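Local coordinates for uncharacterized protein conserved in bacteria (Cupriavidus necator, PDB 5DMH), which catalyses the ATP-dependent phosphorylation of 3-oxo-tetronate to 3-oxo-tetronate 4-phosphate, at residues 173-178 / 295-300; 177-182 / 360-365; 320-325 / 366-371. All coordinates share one frame; numbering follows the deposited sequence.

In the fold
Following the chain, the loop after strand 167-168 reaches the C-terminal half twice. Interaction 1 ties its residues 173-178 to the start of helix 297-308 and closes a loop of 116 residues. Interaction 2 leaves from the same stretch, sharing His177 and Pro178, and reaches the start of helix 362-382 across 177 residues. The second segment of interaction 1 falls inside that span. Both join the sugar-binding N-terminal domain to the nucleotide-binding C-terminal domain. Interaction 3 stays within the latter, joining helix 318-322 to helix 362-382. It opens after interaction 1 has closed but crosses interaction 2. All three touch the ADP.

Interaction 1: 173-178 / 295-300; sequences GMEHHP and ASRATN. With ADP (adenosine-5'-diphosphate), chain C.
The ADP pocket draws residues from the sugar-binding and the nucleotide-binding regions, and Pro178, which lines it, meets Ala295 beside it. Pro178 CG packs on Ala295 CB at 3.8 Å. The same CG lies 3.4 Å from ADP O4', so the proline ring touches protein and ribose together. His177 makes the polar contact with the nucleotide. Its CG is anti to the backbone N (chi1 -167°), which carries the ring toward the beta-phosphate. NE2 then donates to ADP O3B at 2.6 Å, nearly straight (174°), with the oxygen in the ring plane. Further out, the extended side chain of Arg297 reaches back to Gly173. Gly173 CA lies over one face of the guanidinium, 3.3 Å from Arg297 NH2. A water in the guanidinium plane accepts from Arg297 NE and lies 3.2 Å from His176 ND1. Glu175 OE1 accepts from Gly173 N at 2.7 Å, on the syn side of the carboxylate. Its other oxygen, OE2, is 4.5 Å from Arg297 NH2, beyond a salt bridge. The direct links between the segments are thus apolar packing and a glycine under a guanidinium, with water joining the polar ends, while His177 NE2 gives its N-H to the terminal phosphate.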
loop_
_atom_site.group_PDB
_atom_site.type_symbol
_atom_site.label_atom_id
_atom_site.label_comp_id
_atom_site.label_asym_id
_atom_site.label_seq_id
_atom_site.Cartn_x
_atom_site.Cartn_y
_atom_site.Cartn_z
ATOM N N GLY A 173 15.658 -8.133 5.266
ATOM C CA GLY A 173 14.526 -8.899 5.758
ATOM C C GLY A 173 13.526 -9.235 4.643
ATOM O O GLY A 173 12.774 -10.207 4.769
HETATM N N MSE A 174 13.496 -8.454 3.557
HETATM C CA MSE A 174 12.561 -8.718 2.454
HETATM C C MSE A 174 12.910 -9.999 1.696
HETATM O O MSE A 174 12.070 -10.579 1.023
HETATM C CB MSE A 174 12.473 -7.531 1.482
HETATM C CG MSE A 174 11.623 -6.402 2.008
HETATM SE SE MSE A 174 9.774 -6.963 2.426
HETATM C CE MSE A 174 9.219 -7.440 0.644
ATOM N N GLU A 175 14.136 -10.466 1.861
ATOM C CA GLU A 175 14.517 -11.729 1.255
ATOM C C GLU A 175 13.742 -12.861 1.899
ATOM O O GLU A 175 13.741 -13.968 1.368
ATOM C CB GLU A 175 16.042 -11.956 1.346
ATOM C CG GLU A 175 16.568 -12.211 2.706
ATOM C CD GLU A 175 16.894 -10.967 3.515
ATOM O OE1 GLU A 175 16.332 -9.870 3.267
ATOM O OE2 GLU A 175 17.731 -11.114 4.449
ATOM N N HIS A 176 13.105 -12.591 3.046
ATOM C CA HIS A 176 12.276 -13.579 3.732
ATOM C C HIS A 176 10.771 -13.282 3.699
ATOM O O HIS A 176 10.004 -13.891 4.453
ATOM C CB HIS A 176 12.713 -13.705 5.189
ATOM C CG HIS A 176 14.118 -14.187 5.331
ATOM N ND1 HIS A 176 15.073 -13.511 6.056
ATOM C CD2 HIS A 176 14.737 -15.281 4.821
ATOM C CE1 HIS A 176 16.219 -14.165 5.987
ATOM N NE2 HIS A 176 16.040 -15.245 5.247
ATOM N N HIS A 177 10.329 -12.370 2.852
ATOM C CA HIS A 177 8.872 -12.132 2.759
ATOM C C HIS A 177 8.145 -13.440 2.407
ATOM O O HIS A 177 8.585 -14.183 1.550
ATOM C CB HIS A 177 8.552 -11.037 1.747
ATOM C CG HIS A 177 7.145 -10.535 1.831
ATOM N ND1 HIS A 177 6.097 -11.187 1.215
ATOM C CD2 HIS A 177 6.588 -9.488 2.485
ATOM C CE1 HIS A 177 4.972 -10.555 1.461
ATOM N NE2 HIS A 177 5.238 -9.517 2.233
ATOM N N PRO A 178 7.007 -13.731 3.065
ATOM C CA PRO A 178 6.347 -15.035 2.833
ATOM C C PRO A 178 5.861 -15.297 1.403
ATOM O O PRO A 178 5.865 -16.456 0.949
ATOM C CB PRO A 178 5.120 -14.999 3.762
ATOM C CG PRO A 178 5.312 -13.825 4.659
ATOM C CD PRO A 178 6.282 -12.884 4.025
ATOM N N ALA A 295 4.064 -10.958 8.489
ATOM C CA ALA A 295 5.160 -11.689 9.123
ATOM C C ALA A 295 6.470 -10.881 9.197
ATOM O O ALA A 295 7.548 -11.454 9.382
ATOM C CB ALA A 295 5.421 -12.966 8.363
ATOM N N SER A 296 6.367 -9.573 9.034
ATOM C CA SER A 296 7.543 -8.720 8.960
ATOM C C SER A 296 8.198 -8.590 10.314
ATOM O O SER A 296 7.597 -8.867 11.356
ATOM C CB SER A 296 7.144 -7.341 8.487
ATOM O OG SER A 296 6.470 -6.680 9.533
ATOM N N ARG A 297 9.444 -8.148 10.308
ATOM C CA ARG A 297 10.148 -7.866 11.524
ATOM C C ARG A 297 9.453 -6.801 12.337
ATOM O O ARG A 297 9.326 -6.941 13.552
ATOM C CB ARG A 297 11.566 -7.421 11.199
ATOM C CG ARG A 297 12.477 -8.567 10.856
ATOM C CD ARG A 297 13.895 -8.048 10.660
ATOM N NE ARG A 297 14.645 -8.873 9.720
ATOM C CZ ARG A 297 15.830 -8.547 9.225
ATOM N NH1 ARG A 297 16.400 -7.400 9.574
ATOM N NH2 ARG A 297 16.442 -9.362 8.372
ATOM N N ALA A 298 8.979 -5.758 11.671
ATOM C CA ALA A 298 8.262 -4.685 12.357
ATOM C C ALA A 298 7.000 -5.236 13.048
ATOM O O ALA A 298 6.750 -4.965 14.223
ATOM C CB ALA A 298 7.878 -3.617 11.378
ATOM N N THR A 299 6.244 -6.056 12.335
ATOM C CA THR A 299 5.022 -6.619 12.899
ATOM C C THR A 299 5.357 -7.617 14.018
ATOM O O THR A 299 4.651 -7.650 15.033
ATOM C CB THR A 299 4.104 -7.271 11.842
ATOM O OG1 THR A 299 3.794 -6.326 10.816
ATOM C CG2 THR A 299 2.823 -7.710 12.463
ATOM N N ASN A 300 6.420 -8.414 13.861
ATOM C CA ASN A 300 6.860 -9.292 14.956
ATOM C C ASN A 300 7.161 -8.482 16.203
ATOM O O ASN A 300 6.765 -8.860 17.336
ATOM C CB ASN A 300 8.014 -10.220 14.535
ATOM C CG ASN A 300 7.519 -11.509 13.869
ATOM O OD1 ASN A 300 7.201 -12.489 14.538
ATOM N ND2 ASN A 300 7.458 -11.509 12.548
HETATM P PB ADP C . 3.047 -7.394 4.484
HETATM O O1B ADP C . 2.358 -6.036 4.560
HETATM O O2B ADP C . 4.025 -7.582 5.631
HETATM O O3B ADP C . 3.626 -7.707 3.112
HETATM P PA ADP C . 0.734 -9.110 3.960
HETATM O O1A ADP C . -0.458 -9.270 4.820
HETATM O O2A ADP C . 0.676 -8.379 2.663
HETATM O O3A ADP C . 1.920 -8.497 4.893
HETATM O "O5'" ADP C . 1.335 -10.538 3.544
HETATM C "C5'" ADP C . 1.663 -11.526 4.510
HETATM C "C4'" ADP C . 1.247 -12.892 3.974
HETATM O "O4'" ADP C . 1.869 -13.910 4.740
HETATM C "C3'" ADP C . -0.257 -13.110 4.086
HETATM O "O3'" ADP C . -0.755 -13.876 2.973
HETATM C "C2'" ADP C . -0.366 -13.887 5.360
HETATM O "O2'" ADP C . -1.600 -14.561 5.487
HETATM C "C1'" ADP C . 0.855 -14.768 5.251
HETATM N N9 ADP C . 1.215 -15.292 6.563
HETATM C C8 ADP C . 1.209 -14.623 7.742
HETATM N N7 ADP C . 1.565 -15.430 8.752
HETATM C C5 ADP C . 1.799 -16.645 8.201
HETATM C C6 ADP C . 2.186 -17.956 8.721
HETATM N N6 ADP C . 2.421 -18.063 10.045
HETATM N N1 ADP C . 2.341 -18.966 7.843
HETATM C C2 ADP C . 2.124 -18.814 6.520
HETATM N N3 ADP C . 1.741 -17.644 5.956
HETATM C C4 ADP C . 1.559 -16.554 6.760
HETATM O O HOH W 1 18.233 -9.970 6.842
HETATM O O HOH W 2 9.395 -12.212 6.996
HETATM O O HOH W 3 13.917 -11.520 8.335
#

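Interaction 2: 177-182 / 360-365; sequences HPLTPM and LGVERA. With ADP (adenosine-5'-diphosphate), chain C.
With chi1 at 170°, Val362 swings CG1 away from its backbone N and presents this methyl to Pro178 and Leu179. Leu179 has an unusual chi2 of 28°, which helps to turn its two methyl groups toward different partners. CD1 meets Val362 CG1 at 3.9 Å, the two side chains crossing at a slant. CD2 instead lies 3.6 Å from ADP O3' and close to C4' of the sugar. Val362 CG1 also touches the backbone, 3.4 Å from Pro178 O. That carbonyl has a polar partner as well, the side-chain amide of Gln357 in helix 350-360. Val362 is in the first turn of helix 362-382, right after Gly361 at the N-cap position. The glycine has positive phi and separates this helix from helix 350-360. One turn in, Ala365 N bonds to Gly361 O, and Ala365 CB approaches ADP C2 at 3.8 Å. The helix start therefore touches the adenine while the loop touches the ribose. Within the loop, His177 ND1 accepts from two backbone N-H groups, Leu179 N and Thr180 N, each at 3.2 Å. Both donors are tilted from the ring plane. The pair probably helps to fix the rotation of the imidazole and leaves NE2 as the nitrogen that donates to the nucleotide.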
loop_
_atom_site.group_PDB
_atom_site.type_symbol
_atom_site.label_atom_id
_atom_site.label_comp_id
_atom_site.label_asym_id
_atom_site.label_seq_id
_atom_site.Cartn_x
_atom_site.Cartn_y
_atom_site.Cartn_z
ATOM N N HIS A 177 10.329 -12.370 2.852
ATOM C CA HIS A 177 8.872 -12.132 2.759
ATOM C C HIS A 177 8.145 -13.440 2.407
ATOM O O HIS A 177 8.585 -14.183 1.550
ATOM C CB HIS A 177 8.552 -11.037 1.747
ATOM C CG HIS A 177 7.145 -10.535 1.831
ATOM N ND1 HIS A 177 6.097 -11.187 1.215
ATOM C CD2 HIS A 177 6.588 -9.488 2.485
ATOM C CE1 HIS A 177 4.972 -10.555 1.461
ATOM N NE2 HIS A 177 5.238 -9.517 2.233
ATOM N N PRO A 178 7.007 -13.731 3.065
ATOM C CA PRO A 178 6.347 -15.035 2.833
ATOM C C PRO A 178 5.861 -15.297 1.403
ATOM O O PRO A 178 5.865 -16.456 0.949
ATOM C CB PRO A 178 5.120 -14.999 3.762
ATOM C CG PRO A 178 5.312 -13.825 4.659
ATOM C CD PRO A 178 6.282 -12.884 4.025
ATOM N N LEU A 179 5.424 -14.237 0.739
ATOM C CA LEU A 179 4.843 -14.300 -0.603
ATOM C C LEU A 179 5.734 -13.847 -1.759
ATOM O O LEU A 179 5.701 -14.464 -2.829
ATOM C CB LEU A 179 3.597 -13.427 -0.631
ATOM C CG LEU A 179 2.239 -14.020 -0.269
ATOM C CD1 LEU A 179 2.313 -15.160 0.681
ATOM C CD2 LEU A 179 1.280 -12.918 0.210
ATOM N N THR A 180 6.439 -12.733 -1.572
ATOM C CA THR A 180 7.321 -12.179 -2.586
ATOM C C THR A 180 8.713 -11.928 -1.990
ATOM O O THR A 180 9.093 -10.769 -1.747
ATOM C CB THR A 180 6.770 -10.870 -3.165
ATOM O OG1 THR A 180 6.517 -9.943 -2.111
ATOM C CG2 THR A 180 5.487 -11.121 -3.913
ATOM N N PRO A 181 9.463 -13.010 -1.751
ATOM C CA PRO A 181 10.819 -12.823 -1.246
ATOM C C PRO A 181 11.635 -12.060 -2.301
ATOM O O PRO A 181 11.644 -12.453 -3.463
ATOM C CB PRO A 181 11.323 -14.251 -1.048
ATOM C CG PRO A 181 10.496 -15.100 -1.971
ATOM C CD PRO A 181 9.164 -14.421 -2.042
HETATM N N MSE A 182 12.315 -11.004 -1.862
HETATM C CA MSE A 182 13.104 -10.153 -2.752
HETATM C C MSE A 182 14.565 -10.472 -2.549
HETATM O O MSE A 182 15.164 -10.087 -1.543
HETATM C CB MSE A 182 12.797 -8.689 -2.449
HETATM C CG MSE A 182 11.324 -8.401 -2.385
HETATM SE SE MSE A 182 10.397 -8.811 -4.091
HETATM C CE MSE A 182 11.254 -7.430 -5.127
ATOM N N LEU A 360 1.817 -26.844 3.671
ATOM C CA LEU A 360 0.541 -26.436 3.061
ATOM C C LEU A 360 0.645 -25.825 1.648
ATOM O O LEU A 360 -0.339 -25.799 0.910
ATOM C CB LEU A 360 -0.175 -25.418 3.972
ATOM C CG LEU A 360 -0.571 -25.767 5.424
ATOM C CD1 LEU A 360 -1.256 -24.563 6.064
ATOM C CD2 LEU A 360 -1.483 -26.985 5.497
ATOM N N GLY A 361 1.814 -25.283 1.304
ATOM C CA GLY A 361 1.992 -24.458 0.124
ATOM C C GLY A 361 1.929 -22.973 0.467
ATOM O O GLY A 361 1.244 -22.580 1.401
ATOM N N VAL A 362 2.637 -22.132 -0.289
ATOM C CA VAL A 362 2.720 -20.705 0.023
ATOM C C VAL A 362 1.373 -20.004 -0.119
ATOM O O VAL A 362 0.894 -19.324 0.797
ATOM C CB VAL A 362 3.795 -20.020 -0.887
ATOM C CG1 VAL A 362 3.757 -18.518 -0.777
ATOM C CG2 VAL A 362 5.209 -20.585 -0.567
ATOM N N GLU A 363 0.742 -20.166 -1.281
ATOM C CA GLU A 363 -0.531 -19.482 -1.508
ATOM C C GLU A 363 -1.642 -20.004 -0.577
ATOM O O GLU A 363 -2.384 -19.211 -0.011
ATOM C CB GLU A 363 -0.977 -19.626 -2.968
ATOM C CG GLU A 363 -2.254 -18.862 -3.256
ATOM C CD GLU A 363 -2.616 -18.860 -4.728
ATOM O OE1 GLU A 363 -2.411 -17.825 -5.383
ATOM O OE2 GLU A 363 -3.106 -19.887 -5.224
ATOM N N ARG A 364 -1.731 -21.315 -0.412
ATOM C CA ARG A 364 -2.772 -21.900 0.437
ATOM C C ARG A 364 -2.657 -21.411 1.885
ATOM O O ARG A 364 -3.652 -20.979 2.474
ATOM C CB ARG A 364 -2.789 -23.425 0.389
ATOM C CG ARG A 364 -4.108 -23.955 0.920
ATOM C CD ARG A 364 -4.142 -25.426 1.221
ATOM N NE ARG A 364 -5.396 -25.737 1.902
ATOM C CZ ARG A 364 -5.620 -26.832 2.614
ATOM N NH1 ARG A 364 -4.675 -27.747 2.759
ATOM N NH2 ARG A 364 -6.795 -27.004 3.191
ATOM N N ALA A 365 -1.449 -21.431 2.444
ATOM C CA ALA A 365 -1.270 -20.965 3.821
ATOM C C ALA A 365 -1.610 -19.503 3.963
ATOM O O ALA A 365 -2.254 -19.099 4.924
ATOM C CB ALA A 365 0.147 -21.232 4.312
HETATM P PB ADP C . 3.047 -7.394 4.484
HETATM O O1B ADP C . 2.358 -6.036 4.560
HETATM O O2B ADP C . 4.025 -7.582 5.631
HETATM O O3B ADP C . 3.626 -7.707 3.112
HETATM P PA ADP C . 0.734 -9.110 3.960
HETATM O O1A ADP C . -0.458 -9.270 4.820
HETATM O O2A ADP C . 0.676 -8.379 2.663
HETATM O O3A ADP C . 1.920 -8.497 4.893
HETATM O "O5'" ADP C . 1.335 -10.538 3.544
HETATM C "C5'" ADP C . 1.663 -11.526 4.510
HETATM C "C4'" ADP C . 1.247 -12.892 3.974
HETATM O "O4'" ADP C . 1.869 -13.910 4.740
HETATM C "C3'" ADP C . -0.257 -13.110 4.086
HETATM O "O3'" ADP C . -0.755 -13.876 2.973
HETATM C "C2'" ADP C . -0.366 -13.887 5.360
HETATM O "O2'" ADP C . -1.600 -14.561 5.487
HETATM C "C1'" ADP C . 0.855 -14.768 5.251
HETATM N N9 ADP C . 1.215 -15.292 6.563
HETATM C C8 ADP C . 1.209 -14.623 7.742
HETATM N N7 ADP C . 1.565 -15.430 8.752
HETATM C C5 ADP C . 1.799 -16.645 8.201
HETATM C C6 ADP C . 2.186 -17.956 8.721
HETATM N N6 ADP C . 2.421 -18.063 10.045
HETATM N N1 ADP C . 2.341 -18.966 7.843
HETATM C C2 ADP C . 2.124 -18.814 6.520
HETATM N N3 ADP C . 1.741 -17.644 5.956
HETATM C C4 ADP C . 1.559 -16.554 6.760
#

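Interaction 3: 320-325 / 366-371. With ADP (adenosine-5'-diphosphate), chain C.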
loop_
_atom_site.group_PDB
_atom_site.type_symbol
_atom_site.label_atom_id
_atom_site.label_comp_id
_atom_site.label_asym_id
_atom_site.label_seq_id
_atom_site.Cartn_x
_atom_site.Cartn_y
_atom_site.Cartn_z
ATOM N N ALA A 320 -3.781 -25.558 11.970
ATOM C CA ALA A 320 -5.124 -25.792 12.531
ATOM C C ALA A 320 -6.225 -25.359 11.565
ATOM O O ALA A 320 -7.247 -26.049 11.425
ATOM C CB ALA A 320 -5.284 -25.073 13.861
ATOM N N LEU A 321 -6.014 -24.233 10.883
ATOM C CA LEU A 321 -6.929 -23.790 9.832
ATOM C C LEU A 321 -7.082 -24.843 8.735
ATOM O O LEU A 321 -8.200 -25.175 8.341
ATOM C CB LEU A 321 -6.464 -22.448 9.216
ATOM C CG LEU A 321 -6.521 -21.239 10.152
ATOM C CD1 LEU A 321 -5.891 -20.013 9.519
ATOM C CD2 LEU A 321 -7.951 -20.923 10.611
ATOM N N ALA A 322 -5.960 -25.382 8.262
ATOM C CA ALA A 322 -5.969 -26.399 7.215
ATOM C C ALA A 322 -6.646 -27.690 7.671
ATOM O O ALA A 322 -7.272 -28.349 6.860
ATOM C CB ALA A 322 -4.536 -26.679 6.717
ATOM N N ARG A 323 -6.534 -28.045 8.955
ATOM C CA ARG A 323 -7.242 -29.223 9.497
ATOM C C ARG A 323 -8.734 -28.949 9.722
ATOM O O ARG A 323 -9.489 -29.845 10.095
ATOM C CB ARG A 323 -6.642 -29.675 10.832
ATOM C CG ARG A 323 -5.224 -30.209 10.767
ATOM C CD ARG A 323 -4.822 -30.847 12.087
ATOM N NE ARG A 323 -4.659 -29.871 13.177
ATOM C CZ ARG A 323 -3.511 -29.282 13.514
ATOM N NH1 ARG A 323 -2.398 -29.544 12.848
ATOM N NH2 ARG A 323 -3.469 -28.411 14.519
ATOM N N GLY A 324 -9.139 -27.701 9.540
ATOM C CA GLY A 324 -10.524 -27.308 9.666
ATOM C C GLY A 324 -10.964 -27.173 11.102
ATOM O O GLY A 324 -12.147 -27.327 11.401
ATOM N N GLU A 325 -10.025 -26.901 11.995
ATOM C CA GLU A 325 -10.378 -26.631 13.374
ATOM C C GLU A 325 -11.004 -25.238 13.449
ATOM O O GLU A 325 -10.773 -24.393 12.580
ATOM C CB GLU A 325 -9.171 -26.795 14.282
ATOM C CG GLU A 325 -8.660 -28.231 14.302
ATOM C CD GLU A 325 -7.311 -28.369 14.963
ATOM O OE1 GLU A 325 -6.903 -27.436 15.686
ATOM O OE2 GLU A 325 -6.657 -29.414 14.756
ATOM N N GLY A 366 -1.166 -18.701 2.998
ATOM C CA GLY A 366 -1.353 -17.273 3.071
ATOM C C GLY A 366 -2.836 -16.962 3.018
ATOM O O GLY A 366 -3.319 -16.147 3.779
ATOM N N HIS A 367 -3.557 -17.623 2.123
ATOM C CA HIS A 367 -4.990 -17.374 1.991
ATOM C C HIS A 367 -5.816 -17.891 3.187
ATOM O O HIS A 367 -6.770 -17.216 3.604
ATOM C CB HIS A 367 -5.525 -17.888 0.651
ATOM C CG HIS A 367 -5.135 -17.020 -0.511
ATOM N ND1 HIS A 367 -5.354 -17.381 -1.826
ATOM C CD2 HIS A 367 -4.527 -15.810 -0.549
ATOM C CE1 HIS A 367 -4.897 -16.429 -2.621
ATOM N NE2 HIS A 367 -4.392 -15.463 -1.874
ATOM N N LEU A 368 -5.451 -19.032 3.769
ATOM C CA LEU A 368 -6.146 -19.491 4.981
ATOM C C LEU A 368 -6.049 -18.443 6.085
ATOM O O LEU A 368 -7.032 -18.118 6.758
ATOM C CB LEU A 368 -5.577 -20.817 5.480
ATOM C CG LEU A 368 -5.950 -22.034 4.663
ATOM C CD1 LEU A 368 -5.024 -23.240 4.915
ATOM C CD2 LEU A 368 -7.424 -22.410 4.931
ATOM N N VAL A 369 -4.859 -17.889 6.275
ATOM C CA VAL A 369 -4.678 -16.893 7.316
ATOM C C VAL A 369 -5.467 -15.612 7.037
ATOM O O VAL A 369 -6.116 -15.083 7.933
ATOM C CB VAL A 369 -3.196 -16.570 7.541
ATOM C CG1 VAL A 369 -3.035 -15.330 8.480
ATOM C CG2 VAL A 369 -2.445 -17.814 8.060
ATOM N N GLU A 370 -5.393 -15.107 5.800
ATOM C CA GLU A 370 -6.134 -13.940 5.395
ATOM C C GLU A 370 -7.624 -14.150 5.630
ATOM O O GLU A 370 -8.289 -13.271 6.173
ATOM C CB GLU A 370 -5.876 -13.621 3.901
ATOM C CG GLU A 370 -4.474 -13.101 3.606
ATOM C CD GLU A 370 -4.194 -12.921 2.128
ATOM O OE1 GLU A 370 -5.166 -12.780 1.346
ATOM O OE2 GLU A 370 -2.996 -12.961 1.740
ATOM N N GLN A 371 -8.127 -15.308 5.220
ATOM C CA GLN A 371 -9.566 -15.619 5.319
ATOM C C GLN A 371 -10.020 -15.651 6.774
ATOM O O GLN A 371 -11.132 -15.222 7.108
ATOM C CB GLN A 371 -9.840 -16.977 4.684
ATOM C CG GLN A 371 -9.820 -16.969 3.165
ATOM C CD GLN A 371 -9.970 -18.371 2.571
ATOM O OE1 GLN A 371 -10.566 -19.266 3.188
ATOM N NE2 GLN A 371 -9.418 -18.568 1.369
HETATM P PB ADP C . 3.047 -7.394 4.484
HETATM O O1B ADP C . 2.358 -6.036 4.560
HETATM O O2B ADP C . 4.025 -7.582 5.631
HETATM O O3B ADP C . 3.626 -7.707 3.112
HETATM P PA ADP C . 0.734 -9.110 3.960
HETATM O O1A ADP C . -0.458 -9.270 4.820
HETATM O O2A ADP C . 0.676 -8.379 2.663
HETATM O O3A ADP C . 1.920 -8.497 4.893
HETATM O "O5'" ADP C . 1.335 -10.538 3.544
HETATM C "C5'" ADP C . 1.663 -11.526 4.510
HETATM C "C4'" ADP C . 1.247 -12.892 3.974
HETATM O "O4'" ADP C . 1.869 -13.910 4.740
HETATM C "C3'" ADP C . -0.257 -13.110 4.086
HETATM O "O3'" ADP C . -0.755 -13.876 2.973
HETATM C "C2'" ADP C . -0.366 -13.887 5.360
HETATM O "O2'" ADP C . -1.600 -14.561 5.487
HETATM C "C1'" ADP C . 0.855 -14.768 5.251
HETATM N N9 ADP C . 1.215 -15.292 6.563
HETATM C C8 ADP C . 1.209 -14.623 7.742
HETATM N N7 ADP C . 1.565 -15.430 8.752
HETATM C C5 ADP C . 1.799 -16.645 8.201
HETATM C C6 ADP C . 2.186 -17.956 8.721
HETATM N N6 ADP C . 2.421 -18.063 10.045
HETATM N N1 ADP C . 2.341 -18.966 7.843
HETATM C C2 ADP C . 2.124 -18.814 6.520
HETATM N N3 ADP C . 1.741 -17.644 5.956
HETATM C C4 ADP C . 1.559 -16.554 6.760
#
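Glu325 OE2, near the end of the short helix that sets Leu321 against Leu368, takes two N-H groups of Arg323. Arg323 NE gives the main bond of this salt bridge, 2.6 Å and almost straight at 170°. Arg323 NH2 adds a weak one. The carboxylate oxygen lies in the guanidinium plane, but the donor comes from above the carboxylate plane. The backbone forms a Schellman motif at Gly324. Glu325 N bonds to Ala320 O at 3.0 Å and Gly324 N to Leu321 O, with positive phi at Gly324. Helix 318-322 packs on helix 362-382 through aliphatic groups. With its CG anti to the carbonyl carbon (chi1 -67°), Leu321 sends CD1 over the backbone of the longer helix, 3.5 Å from Leu368 O. This methyl also nears Leu368 CB and Val369 CG2. Leu368 answers from its own side: its CD1 touches Ala322 CB at 3.9 Å. Glu370 points away from helix 318-322, and the nucleotide lies on its side of the longer helix. Its chain is extended beyond CG, and Glu370 OE2 accepts from ADP O3' at 2.7 Å. The other oxygen, OE1, forms a salt bridge with Lys84 of the sugar-binding domain, which probably helps to hold the carboxylate in place. Gly366 O accepts from ADP O2' at 2.9 Å, and the lack of a side chain at Gly366 lets ADP O3' sit close. Val369 CB lies 3.3 Å from ADP O2', so Val369 touches Leu321 through CG2 and the ribose through CB.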